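PDB 3DB2: putative NADPH-dependent oxidoreductase from Desulfitobacterium hafniense DCB-2, which probably catalyses NAD(P)H-dependent oxidation or reduction of a substrate not yet identified, as a two-domain member of the GFO/IDH/MocA oxidoreductase family. Local coordinates for residues Lys119-Gly130 against Val300-Val310. Residues are numbered along the deposited sequence; the frame is centred on the assembly and turned at random.
Sequences KFLCGHSSRRLG and VDHLRVEVEEV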
ATOM      1  N   LYS C 119       1.584  28.238  25.005  1.00 19.85           N
ATOM      2  CA  LYS C 119       1.309  27.791  23.677  1.00 21.52           C
ATOM      3  C   LYS C 119       2.404  26.790  23.269  1.00 20.23           C
ATOM      4  O   LYS C 119       3.593  26.924  23.565  1.00 20.49           O
ATOM      5  CB  LYS C 119       1.262  28.909  22.650  1.00 17.90           C
ATOM      6  CG  LYS C 119       0.267  30.007  22.993  1.00 23.40           C
ATOM      7  CD  LYS C 119      -0.973  29.462  23.688  1.00 27.21           C
ATOM      8  CE  LYS C 119      -2.067  30.534  23.649  1.00 32.31           C
ATOM      9  NZ  LYS C 119      -3.409  29.937  23.899  1.00 39.18           N
ATOM     10  N   PHE C 120       1.959  25.770  22.564  1.00 19.33           N
ATOM     11  CA  PHE C 120       2.817  24.679  22.114  1.00 19.03           C
ATOM     12  C   PHE C 120       2.397  24.237  20.719  1.00 17.32           C
ATOM     13  O   PHE C 120       1.194  23.978  20.581  1.00 15.95           O
ATOM     14  CB  PHE C 120       2.725  23.541  23.110  1.00 16.49           C
ATOM     15  CG  PHE C 120       3.453  22.280  22.670  1.00 19.61           C
ATOM     16  CD1 PHE C 120       4.800  22.148  22.982  1.00 16.64           C
ATOM     17  CD2 PHE C 120       2.826  21.256  21.973  1.00 20.58           C
ATOM     18  CE1 PHE C 120       5.489  21.038  22.560  1.00 19.11           C
ATOM     19  CE2 PHE C 120       3.519  20.141  21.548  1.00 17.86           C
ATOM     20  CZ  PHE C 120       4.852  20.037  21.862  1.00 18.18           C
ATOM     21  N   LEU C 121       3.360  24.094  19.830  1.00 16.69           N
ATOM     22  CA  LEU C 121       3.179  23.410  18.540  1.00 13.72           C
ATOM     23  C   LEU C 121       4.328  22.425  18.365  1.00 19.24           C
ATOM     24  O   LEU C 121       5.514  22.734  18.530  1.00 16.50           O
ATOM     25  CB  LEU C 121       3.026  24.387  17.382  1.00 17.86           C
ATOM     26  CG  LEU C 121       2.811  23.834  15.974  1.00 16.80           C
ATOM     27  CD1 LEU C 121       1.474  23.121  15.861  1.00 14.75           C
ATOM     28  CD2 LEU C 121       2.889  24.934  14.914  1.00 18.87           C
ATOM     29  N   CYS C 122       3.985  21.181  18.013  1.00 16.19           N
ATOM     30  CA  CYS C 122       4.984  20.212  17.556  1.00 13.12           C
ATOM     31  C   CYS C 122       4.862  20.155  16.038  1.00 18.56           C
ATOM     32  O   CYS C 122       3.848  19.712  15.511  1.00 18.24           O
ATOM     33  CB  CYS C 122       4.782  18.848  18.205  1.00 17.87           C
ATOM     34  SG  CYS C 122       6.003  17.653  17.628  1.00 22.46           S
ATOM     35  N   GLY C 123       5.812  20.648  15.278  1.00 17.39           N
ATOM     36  CA  GLY C 123       5.757  20.896  13.885  1.00 15.30           C
ATOM     37  C   GLY C 123       5.812  19.680  12.991  1.00 17.84           C
ATOM     38  O   GLY C 123       6.875  19.264  12.575  1.00 31.62           O
ATOM     39  N   HIS C 124       4.642  19.152  12.635  1.00 17.56           N
ATOM     40  CA  HIS C 124       4.397  18.239  11.523  1.00 13.58           C
ATOM     41  C   HIS C 124       3.832  19.051  10.357  1.00 15.39           C
ATOM     42  O   HIS C 124       2.635  19.313  10.310  1.00 19.57           O
ATOM     43  CB  HIS C 124       3.407  17.154  11.917  1.00 17.16           C
ATOM     44  CG  HIS C 124       3.677  16.469  13.207  1.00 17.50           C
ATOM     45  ND1 HIS C 124       3.612  17.063  14.439  1.00 17.54           N
ATOM     46  CD2 HIS C 124       4.014  15.186  13.430  1.00 18.45           C
ATOM     47  CE1 HIS C 124       3.898  16.188  15.370  1.00 22.06           C
ATOM     48  NE2 HIS C 124       4.143  15.034  14.785  1.00 17.47           N
ATOM     49  N   SER C 125       4.660  19.512   9.419  1.00 16.21           N
ATOM     50  CA  SER C 125       4.182  20.574   8.530  1.00 16.29           C
ATOM     51  C   SER C 125       3.554  20.055   7.257  1.00 13.69           C
ATOM     52  O   SER C 125       2.986  20.857   6.536  1.00 16.17           O
ATOM     53  CB  SER C 125       5.345  21.525   8.163  1.00 14.73           C
ATOM     54  OG  SER C 125       6.261  20.867   7.291  1.00 19.22           O
ATOM     55  N   SER C 126       3.672  18.762   6.971  1.00 16.00           N
ATOM     56  CA  SER C 126       3.084  18.179   5.768  1.00 16.83           C
ATOM     57  C   SER C 126       1.589  18.429   5.633  1.00 13.07           C
ATOM     58  O   SER C 126       1.063  18.621   4.530  1.00 15.52           O
ATOM     59  CB  SER C 126       3.364  16.639   5.719  1.00 15.92           C
ATOM     60  OG  SER C 126       3.089  16.152   4.420  1.00 31.80           O
ATOM     61  N   ARG C 127       0.855  18.390   6.756  1.00 16.90           N
ATOM     62  CA  ARG C 127      -0.578  18.581   6.757  1.00 17.11           C
ATOM     63  C   ARG C 127      -0.923  20.004   6.297  1.00 19.34           C
ATOM     64  O   ARG C 127      -2.055  20.217   5.883  1.00 18.98           O
ATOM     65  CB  ARG C 127      -1.245  18.341   8.112  1.00 15.09           C
ATOM     66  CG  ARG C 127      -0.843  19.227   9.259  1.00 17.07           C
ATOM     67  CD  ARG C 127      -1.879  19.224  10.353  1.00 18.78           C
ATOM     68  NE  ARG C 127      -1.768  18.053  11.233  1.00 14.59           N
ATOM     69  CZ  ARG C 127      -2.703  17.819  12.161  1.00 19.72           C
ATOM     70  NH1 ARG C 127      -3.738  18.631  12.293  1.00 19.29           N
ATOM     71  NH2 ARG C 127      -2.659  16.779  12.986  1.00 18.44           N
ATOM     72  N   ARG C 128       0.049  20.899   6.355  1.00 17.34           N
ATOM     73  CA  ARG C 128      -0.153  22.284   5.965  1.00 19.89           C
ATOM     74  C   ARG C 128      -0.033  22.513   4.463  1.00 18.75           C
ATOM     75  O   ARG C 128      -0.474  23.559   3.954  1.00 20.99           O
ATOM     76  CB  ARG C 128       0.855  23.192   6.672  1.00 23.96           C
ATOM     77  CG  ARG C 128       1.064  22.921   8.143  1.00 22.18           C
ATOM     78  CD  ARG C 128       1.179  24.189   8.940  1.00 27.41           C
ATOM     79  NE  ARG C 128       0.915  23.890  10.340  1.00 25.57           N
ATOM     80  CZ  ARG C 128       0.029  24.351  11.188  1.00 19.56           C
ATOM     81  NH1 ARG C 128      -0.845  25.258  10.835  1.00 16.16           N
ATOM     82  NH2 ARG C 128       0.020  23.888  12.432  1.00 26.76           N
ATOM     83  N   LEU C 129       0.572  21.567   3.745  1.00 18.17           N
ATOM     84  CA  LEU C 129       0.724  21.715   2.309  1.00 16.67           C
ATOM     85  C   LEU C 129      -0.633  21.972   1.658  1.00 21.76           C
ATOM     86  O   LEU C 129      -1.619  21.461   2.173  1.00 18.54           O
ATOM     87  CB  LEU C 129       1.370  20.475   1.712  1.00 17.93           C
ATOM     88  CG  LEU C 129       2.871  20.290   1.993  1.00 19.50           C
ATOM     89  CD1 LEU C 129       3.343  18.920   1.565  1.00 21.03           C
ATOM     90  CD2 LEU C 129       3.674  21.365   1.257  1.00 22.35           C
ATOM     91  N   GLY C 130      -0.659  22.744   0.570  1.00 18.59           N
ATOM     92  CA  GLY C 130      -1.938  23.045  -0.078  1.00 22.28           C
ATOM     93  C   GLY C 130      -2.580  21.733  -0.531  1.00 17.87           C
ATOM     94  O   GLY C 130      -3.787  21.593  -0.518  1.00 19.15           O
ATOM     95  N   VAL C 300       1.239  26.538  -0.243  1.00 20.05           N
ATOM     96  CA  VAL C 300       1.343  27.007   1.120  1.00 17.72           C
ATOM     97  C   VAL C 300       2.776  26.760   1.573  1.00 19.11           C
ATOM     98  O   VAL C 300       3.251  25.618   1.399  1.00 16.57           O
ATOM     99  CB  VAL C 300       0.391  26.242   2.069  1.00 19.51           C
ATOM    100  CG1 VAL C 300       0.506  26.718   3.503  1.00 20.49           C
ATOM    101  CG2 VAL C 300      -1.031  26.362   1.566  1.00 20.31           C
ATOM    102  N   ASP C 301       3.385  27.798   2.114  1.00 19.51           N
ATOM    103  CA  ASP C 301       4.725  27.772   2.696  1.00 21.15           C
ATOM    104  C   ASP C 301       4.637  27.038   4.044  1.00 17.81           C
ATOM    105  O   ASP C 301       4.483  27.656   5.096  1.00 19.23           O
ATOM    106  CB  ASP C 301       5.315  29.167   2.881  1.00 20.28           C
ATOM    107  CG  ASP C 301       6.799  29.117   3.214  1.00 23.29           C
ATOM    108  OD1 ASP C 301       7.210  28.115   3.831  1.00 20.07           O
ATOM    109  OD2 ASP C 301       7.569  30.040   2.856  1.00 21.44           O
ATOM    110  N   HIS C 302       4.715  25.717   3.963  1.00 18.22           N
ATOM    111  CA  HIS C 302       4.410  24.830   5.099  1.00 12.20           C
ATOM    112  C   HIS C 302       5.263  25.133   6.315  1.00 18.61           C
ATOM    113  O   HIS C 302       4.793  25.076   7.456  1.00 19.07           O
ATOM    114  CB  HIS C 302       4.527  23.395   4.629  1.00 12.24           C
ATOM    115  CG  HIS C 302       5.828  22.854   4.149  1.00 16.88           C
ATOM    116  ND1 HIS C 302       6.666  22.075   4.930  1.00 19.38           N
ATOM    117  CD2 HIS C 302       6.458  22.977   2.959  1.00 17.52           C
ATOM    118  CE1 HIS C 302       7.734  21.744   4.234  1.00 19.85           C
ATOM    119  NE2 HIS C 302       7.638  22.284   3.025  1.00 16.20           N
ATOM    120  N   LEU C 303       6.537  25.490   6.101  1.00 16.85           N
ATOM    121  CA  LEU C 303       7.407  25.691   7.276  1.00 16.88           C
ATOM    122  C   LEU C 303       7.154  27.070   7.864  1.00 20.13           C
ATOM    123  O   LEU C 303       7.103  27.297   9.071  1.00 20.31           O
ATOM    124  CB  LEU C 303       8.878  25.514   6.874  1.00 19.06           C
ATOM    125  CG  LEU C 303       9.268  24.171   6.274  1.00 14.56           C
ATOM    126  CD1 LEU C 303      10.761  24.152   5.975  1.00 20.21           C
ATOM    127  CD2 LEU C 303       8.885  23.047   7.221  1.00 17.23           C
ATOM    128  N   ARG C 304       6.962  28.070   7.002  1.00 18.13           N
ATOM    129  CA  ARG C 304       6.675  29.417   7.477  1.00 16.85           C
ATOM    130  C   ARG C 304       5.352  29.515   8.214  1.00 19.82           C
ATOM    131  O   ARG C 304       5.267  30.077   9.305  1.00 15.71           O
ATOM    132  CB  ARG C 304       6.640  30.384   6.288  1.00 18.44           C
ATOM    133  CG  ARG C 304       6.193  31.786   6.647  1.00 22.14           C
ATOM    134  CD  ARG C 304       6.413  32.729   5.465  1.00 27.18           C
ATOM    135  NE  ARG C 304       5.837  34.046   5.722  1.00 29.83           N
ATOM    136  CZ  ARG C 304       5.817  35.052   4.861  1.00 30.25           C
ATOM    137  NH1 ARG C 304       6.322  34.957   3.647  1.00 23.46           N
ATOM    138  NH2 ARG C 304       5.263  36.205   5.211  1.00 28.32           N
ATOM    139  N   VAL C 305       4.292  28.948   7.624  1.00 19.92           N
ATOM    140  CA  VAL C 305       2.971  29.093   8.239  1.00 18.28           C
ATOM    141  C   VAL C 305       2.899  28.369   9.576  1.00 19.16           C
ATOM    142  O   VAL C 305       2.132  28.823  10.437  1.00 18.90           O
ATOM    143  CB  VAL C 305       1.806  28.628   7.355  1.00 22.21           C
ATOM    144  CG1 VAL C 305       1.750  29.471   6.095  1.00 21.86           C
ATOM    145  CG2 VAL C 305       1.913  27.133   7.044  1.00 20.22           C
ATOM    146  N   GLU C 306       3.648  27.303   9.786  1.00 19.39           N
ATOM    147  CA  GLU C 306       3.514  26.600  11.072  1.00 21.27           C
ATOM    148  C   GLU C 306       4.097  27.396  12.238  1.00 21.46           C
ATOM    149  O   GLU C 306       3.517  27.394  13.326  1.00 21.92           O
ATOM    150  CB  GLU C 306       4.098  25.204  10.977  1.00 24.87           C
ATOM    151  CG  GLU C 306       5.575  24.976  11.162  1.00 29.06           C
ATOM    152  CD  GLU C 306       5.995  23.509  11.086  1.00 18.75           C
ATOM    153  OE1 GLU C 306       5.249  22.608  11.519  1.00 22.73           O
ATOM    154  OE2 GLU C 306       7.104  23.236  10.591  1.00 30.69           O
ATOM    155  N   VAL C 307       5.209  28.094  12.007  1.00 20.13           N
ATOM    156  CA  VAL C 307       5.771  28.995  13.023  1.00 20.14           C
ATOM    157  C   VAL C 307       4.876  30.209  13.240  1.00 19.92           C
ATOM    158  O   VAL C 307       4.608  30.643  14.371  1.00 20.90           O
ATOM    159  CB  VAL C 307       7.215  29.390  12.645  1.00 21.63           C
ATOM    160  CG1 VAL C 307       7.859  30.236  13.741  1.00 24.93           C
ATOM    161  CG2 VAL C 307       8.049  28.132  12.360  1.00 17.26           C
ATOM    162  N   GLU C 308       4.347  30.783  12.160  1.00 18.69           N
ATOM    163  CA  GLU C 308       3.436  31.908  12.204  1.00 19.51           C
ATOM    164  C   GLU C 308       2.151  31.637  12.998  1.00 19.09           C
ATOM    165  O   GLU C 308       1.583  32.546  13.611  1.00 19.59           O
ATOM    166  CB  GLU C 308       3.015  32.373  10.799  1.00 21.54           C
ATOM    167  CG  GLU C 308       4.114  33.197  10.116  1.00 20.52           C
ATOM    168  CD  GLU C 308       3.724  33.578   8.704  1.00 26.49           C
ATOM    169  OE1 GLU C 308       2.796  32.966   8.113  1.00 25.54           O
ATOM    170  OE2 GLU C 308       4.344  34.506   8.152  1.00 23.40           O
ATOM    171  N   GLU C 309       1.697  30.384  12.977  1.00 18.28           N
ATOM    172  CA  GLU C 309       0.499  30.000  13.702  1.00 20.74           C
ATOM    173  C   GLU C 309       0.746  30.167  15.201  1.00 19.07           C
ATOM    174  O   GLU C 309      -0.115  30.528  16.008  1.00 18.50           O
ATOM    175  CB  GLU C 309       0.152  28.542  13.415  1.00 19.70           C
ATOM    176  CG  GLU C 309      -0.756  27.862  14.425  1.00 20.92           C
ATOM    177  CD  GLU C 309      -1.423  26.617  13.870  1.00 24.57           C
ATOM    178  OE1 GLU C 309      -2.207  26.721  12.895  1.00 27.80           O
ATOM    179  OE2 GLU C 309      -1.141  25.531  14.397  1.00 22.64           O
ATOM    180  N   VAL C 310       1.973  29.857  15.633  1.00 17.71           N
ATOM    181  CA  VAL C 310       2.221  29.982  17.083  1.00 18.03           C
ATOM    182  C   VAL C 310       2.138  31.467  17.474  1.00 21.14           C
ATOM    183  O   VAL C 310       1.535  31.818  18.483  1.00 21.52           O
ATOM    184  CB  VAL C 310       3.546  29.366  17.524  1.00 21.90           C
ATOM    185  CG1 VAL C 310       3.702  29.431  19.047  1.00 24.61           C
ATOM    186  CG2 VAL C 310       3.642  27.911  17.082  1.00 21.46           C
TER
HETATM  187  O   HOH W   1       2.327  21.978  11.739  1.00 23.77           O
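Arg128 lies against helix 302-316 and grips Glu309 end-on, NH1 to OE1 at 2.9 Å and NH2 to OE2 at 2.8 Å. The guanidinium stands steeply to the carboxylate, their planes 77° apart, and both oxygens are met from above the carboxylate plane; OE2 also accepts from Glu321 N. Arginine suits this place because its long chain passes Val305 CG2 with CD and sets one guanidinium face over Glu306 CA, while NE gives its hydrogen to a water that donates in turn to His124 O and Glu306 OE1. Shortening Arg128 to an alanine is likely to leave Glu309 without its charged mate and the water without its N-H donor.

The tight part lies where strand 120-123, at one end of the parallel Rossmann sheet, runs nearly antiparallel to the helix. Leu121 packs against the helix, CB 3.6 Å from Val310 CG2. With CG of Glu306 set between its backbone N and carbonyl carbon (chi1 84°), the extended chain carries the carboxylate to the strand, and Tyr94 OH holds OE2. Glu306 OE1 comes within 3.0 Å of Gly123 CA; glycine suits the place, since a CB would clash with that oxygen. Further along, Ser125 OG and His302 ND1 share a 2.7 Å hydrogen bond at the ring edge.

By contrast, the Val305 and Glu309 flank is partly exposed, and Lys119 barely touches Val310 before its amine turns to Gly318 O. Glu309 and the water together are likely to offset the cost of taking the Arg128 guanidinium out of solvent.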